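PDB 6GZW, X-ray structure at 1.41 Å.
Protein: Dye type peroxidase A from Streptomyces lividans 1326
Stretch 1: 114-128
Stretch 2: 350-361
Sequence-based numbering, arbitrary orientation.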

# COMPACT_ATOMS: atom_id res chain seq x y z
N SER A 114 14.56 -25.31 -2.72
CA SER A 114 14.49 -24.05 -1.96
C SER A 114 13.05 -23.62 -1.62
O SER A 114 12.87 -22.58 -0.98
CB SER A 114 15.22 -22.93 -2.73
OG SER A 114 14.65 -22.69 -4.02
N ASP A 115 12.02 -24.36 -2.04
CA ASP A 115 10.63 -23.95 -1.73
C ASP A 115 10.34 -23.96 -0.23
O ASP A 115 10.76 -24.88 0.48
CB ASP A 115 9.62 -24.92 -2.36
CG ASP A 115 9.35 -24.65 -3.82
OD1 ASP A 115 9.87 -23.66 -4.38
OD2 ASP A 115 8.56 -25.44 -4.39
N HIS A 116 9.58 -22.98 0.24
CA HIS A 116 9.03 -22.95 1.59
C HIS A 116 7.60 -22.43 1.50
O HIS A 116 7.23 -21.45 2.14
CB HIS A 116 9.91 -22.10 2.49
CG HIS A 116 11.31 -22.61 2.60
ND1 HIS A 116 12.37 -22.10 1.86
CD2 HIS A 116 11.83 -23.62 3.34
CE1 HIS A 116 13.48 -22.75 2.17
NE2 HIS A 116 13.18 -23.68 3.06
N LEU A 117 6.81 -23.12 0.69
CA LEU A 117 5.51 -22.65 0.29
C LEU A 117 4.43 -22.84 1.34
O LEU A 117 4.34 -23.91 1.94
CB LEU A 117 5.07 -23.32 -1.02
CG LEU A 117 6.03 -23.21 -2.21
CD1 LEU A 117 5.42 -23.92 -3.41
CD2 LEU A 117 6.36 -21.75 -2.54
N ASP A 118 3.61 -21.81 1.51
CA ASP A 118 2.37 -21.89 2.26
C ASP A 118 1.29 -22.45 1.32
O ASP A 118 0.83 -21.75 0.40
CB ASP A 118 1.97 -20.51 2.79
CG ASP A 118 0.74 -20.56 3.69
OD1 ASP A 118 -0.05 -21.52 3.58
OD2 ASP A 118 0.59 -19.65 4.54
N LYS A 119 0.91 -23.71 1.53
CA LYS A 119 -0.12 -24.33 0.68
C LYS A 119 -1.44 -23.53 0.66
O LYS A 119 -2.08 -23.41 -0.39
CB LYS A 119 -0.39 -25.79 1.09
CG LYS A 119 0.77 -26.72 0.81
CD LYS A 119 0.40 -28.14 1.17
CE LYS A 119 1.59 -29.08 1.08
NZ LYS A 119 1.19 -30.45 1.50
N ASN A 120 -1.78 -22.93 1.79
CA ASN A 120 -3.03 -22.17 1.91
C ASN A 120 -3.06 -20.83 1.22
O ASN A 120 -4.14 -20.30 0.97
CB ASN A 120 -3.39 -21.99 3.39
CG ASN A 120 -3.69 -23.30 4.07
OD1 ASN A 120 -4.35 -24.16 3.48
ND2 ASN A 120 -3.16 -23.49 5.27
N ARG A 121 -1.88 -20.27 0.93
CA ARG A 121 -1.74 -19.02 0.21
C ARG A 121 -1.13 -19.26 -1.17
O ARG A 121 -0.58 -18.35 -1.78
CB ARG A 121 -0.88 -18.04 1.04
CG ARG A 121 -1.41 -17.79 2.46
CD ARG A 121 -0.66 -16.63 3.11
NE ARG A 121 -1.32 -15.41 2.68
CZ ARG A 121 -0.79 -14.19 2.59
NH1 ARG A 121 0.47 -13.92 2.93
NH2 ARG A 121 -1.59 -13.20 2.18
N SER A 122 -1.27 -20.49 -1.66
CA SER A 122 -0.77 -20.90 -2.97
C SER A 122 -1.92 -21.45 -3.82
O SER A 122 -2.93 -21.89 -3.27
CB SER A 122 0.32 -21.96 -2.82
OG SER A 122 1.47 -21.40 -2.15
N ASN A 123 -1.73 -21.40 -5.14
CA ASN A 123 -2.66 -22.05 -6.10
C ASN A 123 -4.05 -21.46 -6.01
O ASN A 123 -4.18 -20.27 -5.74
CB ASN A 123 -2.60 -23.58 -5.91
CG ASN A 123 -1.18 -24.08 -5.85
OD1 ASN A 123 -0.71 -24.66 -4.84
ND2 ASN A 123 -0.45 -23.80 -6.91
N GLY A 124 -5.09 -22.26 -6.28
CA GLY A 124 -6.46 -21.74 -6.33
C GLY A 124 -7.12 -22.06 -7.64
O GLY A 124 -6.44 -22.23 -8.65
N ASP A 125 -8.45 -22.12 -7.63
CA ASP A 125 -9.19 -22.33 -8.88
C ASP A 125 -9.08 -21.16 -9.84
O ASP A 125 -8.96 -21.38 -11.07
CB ASP A 125 -10.68 -22.60 -8.61
CG ASP A 125 -10.95 -23.92 -7.83
OD1 ASP A 125 -10.14 -24.89 -7.93
OD2 ASP A 125 -11.99 -23.94 -7.10
N LEU A 126 -9.14 -19.93 -9.30
CA LEU A 126 -9.22 -18.72 -10.10
C LEU A 126 -8.27 -17.67 -9.56
O LEU A 126 -8.13 -17.55 -8.34
CB LEU A 126 -10.64 -18.14 -10.07
CG LEU A 126 -11.71 -18.98 -10.76
CD1 LEU A 126 -13.08 -18.52 -10.32
CD2 LEU A 126 -11.56 -18.92 -12.28
N TRP A 127 -7.68 -16.88 -10.44
CA TRP A 127 -6.78 -15.79 -10.02
C TRP A 127 -7.22 -14.50 -10.66
O TRP A 127 -7.60 -14.48 -11.82
CB TRP A 127 -5.37 -16.16 -10.46
CG TRP A 127 -4.28 -15.16 -10.19
CD1 TRP A 127 -3.67 -14.88 -8.98
CD2 TRP A 127 -3.64 -14.34 -11.16
NE1 TRP A 127 -2.68 -13.96 -9.17
CE2 TRP A 127 -2.63 -13.61 -10.50
CE3 TRP A 127 -3.79 -14.17 -12.55
CZ2 TRP A 127 -1.79 -12.70 -11.17
CZ3 TRP A 127 -2.96 -13.25 -13.23
CH2 TRP A 127 -1.96 -12.55 -12.54
N VAL A 128 -7.18 -13.40 -9.89
CA VAL A 128 -7.38 -12.08 -10.45
C VAL A 128 -6.24 -11.17 -10.04
O VAL A 128 -5.85 -11.18 -8.85
CB VAL A 128 -8.72 -11.44 -9.97
CG1 VAL A 128 -8.97 -10.15 -10.73
CG2 VAL A 128 -9.86 -12.43 -10.15
N ILE A 350 16.79 -14.84 -0.31
CA ILE A 350 15.38 -14.84 -0.58
C ILE A 350 14.70 -16.16 -0.12
O ILE A 350 15.35 -17.19 0.10
CB ILE A 350 15.08 -14.58 -2.06
CG1 ILE A 350 15.66 -15.70 -2.95
CG2 ILE A 350 15.56 -13.19 -2.50
CD1 ILE A 350 15.21 -15.63 -4.39
N ARG A 351 13.38 -16.12 0.05
CA ARG A 351 12.65 -17.34 0.39
C ARG A 351 11.31 -17.36 -0.32
O ARG A 351 10.48 -16.45 -0.12
CB ARG A 351 12.48 -17.46 1.91
CG ARG A 351 12.52 -18.91 2.37
CD ARG A 351 12.74 -19.04 3.87
NE ARG A 351 11.45 -18.99 4.52
CZ ARG A 351 10.95 -19.87 5.38
NH1 ARG A 351 11.64 -20.93 5.82
NH2 ARG A 351 9.75 -19.61 5.88
N HIS A 352 11.12 -18.34 -1.20
CA HIS A 352 9.86 -18.46 -1.92
C HIS A 352 8.80 -19.05 -0.96
O HIS A 352 8.92 -20.19 -0.47
CB HIS A 352 10.00 -19.38 -3.12
CG HIS A 352 10.81 -18.83 -4.24
ND1 HIS A 352 10.29 -18.61 -5.50
CD2 HIS A 352 12.13 -18.51 -4.32
CE1 HIS A 352 11.25 -18.16 -6.30
NE2 HIS A 352 12.37 -18.10 -5.61
N GLU A 353 7.78 -18.26 -0.65
CA GLU A 353 6.81 -18.62 0.38
C GLU A 353 5.38 -18.84 -0.08
O GLU A 353 4.55 -19.25 0.72
CB GLU A 353 6.86 -17.61 1.53
CG GLU A 353 8.20 -17.70 2.29
CD GLU A 353 8.35 -16.73 3.44
OE1 GLU A 353 7.48 -15.89 3.69
OE2 GLU A 353 9.39 -16.85 4.10
N ALA A 354 5.08 -18.54 -1.36
CA ALA A 354 3.80 -18.92 -1.95
C ALA A 354 3.97 -18.98 -3.45
O ALA A 354 4.89 -18.35 -3.99
CB ALA A 354 2.70 -17.96 -1.55
N SER A 355 3.07 -19.70 -4.14
CA SER A 355 3.21 -19.92 -5.57
C SER A 355 1.85 -20.09 -6.23
O SER A 355 0.94 -20.57 -5.61
CB SER A 355 3.99 -21.19 -5.82
OG SER A 355 4.17 -21.40 -7.22
N GLY A 356 1.74 -19.73 -7.49
CA GLY A 356 0.51 -20.00 -8.26
C GLY A 356 0.90 -20.06 -9.72
O GLY A 356 1.81 -19.37 -10.15
N LEU A 357 0.25 -20.95 -10.46
CA LEU A 357 0.41 -21.09 -11.90
C LEU A 357 -0.97 -21.02 -12.52
O LEU A 357 -1.82 -21.86 -12.20
CB LEU A 357 1.09 -22.42 -12.24
CG LEU A 357 1.04 -22.94 -13.67
CD1 LEU A 357 1.64 -21.95 -14.64
CD2 LEU A 357 1.72 -24.29 -13.77
N PHE A 358 -1.23 -19.99 -13.34
CA PHE A 358 -2.58 -19.79 -13.91
C PHE A 358 -2.56 -19.62 -15.43
O PHE A 358 -1.61 -19.04 -15.99
CB PHE A 358 -3.29 -18.63 -13.22
CG PHE A 358 -3.28 -18.71 -11.71
CD1 PHE A 358 -4.13 -19.57 -11.02
CD2 PHE A 358 -2.38 -17.95 -10.98
CE1 PHE A 358 -4.10 -19.64 -9.64
CE2 PHE A 358 -2.34 -18.02 -9.59
CZ PHE A 358 -3.20 -18.86 -8.91
N ALA A 359 -3.61 -20.13 -16.07
CA ALA A 359 -3.84 -19.97 -17.50
C ALA A 359 -4.67 -18.72 -17.73
O ALA A 359 -5.86 -18.68 -17.36
CB ALA A 359 -4.57 -21.18 -18.06
N VAL A 360 -4.09 -17.72 -18.37
CA VAL A 360 -4.71 -16.43 -18.55
C VAL A 360 -5.07 -16.33 -20.04
O VAL A 360 -4.19 -16.11 -20.88
CB VAL A 360 -3.74 -15.32 -18.09
CG1 VAL A 360 -4.20 -13.93 -18.47
CG2 VAL A 360 -3.52 -15.41 -16.57
N PRO A 361 -6.35 -16.55 -20.38
CA PRO A 361 -6.71 -16.56 -21.82
C PRO A 361 -6.60 -15.22 -22.51
O PRO A 361 -6.22 -14.20 -21.91
CB PRO A 361 -8.15 -17.05 -21.79
CG PRO A 361 -8.66 -16.49 -20.50
CD PRO A 361 -7.54 -16.75 -19.55
O HOH W 1 13.18 -20.11 -1.51
O HOH W 2 2.33 -23.34 -7.85
O HOH W 3 -1.45 -22.79 -9.24

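Strand 350-360 runs alongside the largely looped stretch 114-128, and three direct backbone hydrogen bonds tie them: His116 N to His352 O (3.0 Å), Asp118 N to Glu353 O (2.8 Å) and Asn123 N to Ser355 O (2.8 Å). CA-H...O contacts reinforce the first part of this path, with Glu353 CA 3.4 Å from His116 O and Leu117 CA 3.6 Å from Glu353 O. Water 1 bridges Ser114 O and His352 N. Between Asp118 and Asn123 the loop turns through a short 3-10 segment, and the Ser122 side chain fills the gap: its OG donates to Asp118 O (2.7 Å) and accepts from Ser355 N (3.1 Å), linking the turn to the strand. Asn123 ND2 donates to two waters, one also bonded to Ser355 OG, the other accepting from Leu357 N. At the exposed end, the Arg351 guanidinium lies flat on the His116 ring (centres 4.4 Å apart, planes at 14°), and Arg351 NE also forms a salt bridge with Glu353 OE2 (3.0 Å). At the buried end, the Phe358 ring takes Trp127 CB over its face, 3.4 Å from the centroid; the five-membered ring of Trp127 is nearly parallel to it but slid aside. Trp127 CZ3 also meets Val360 CG2 at 4.0 Å.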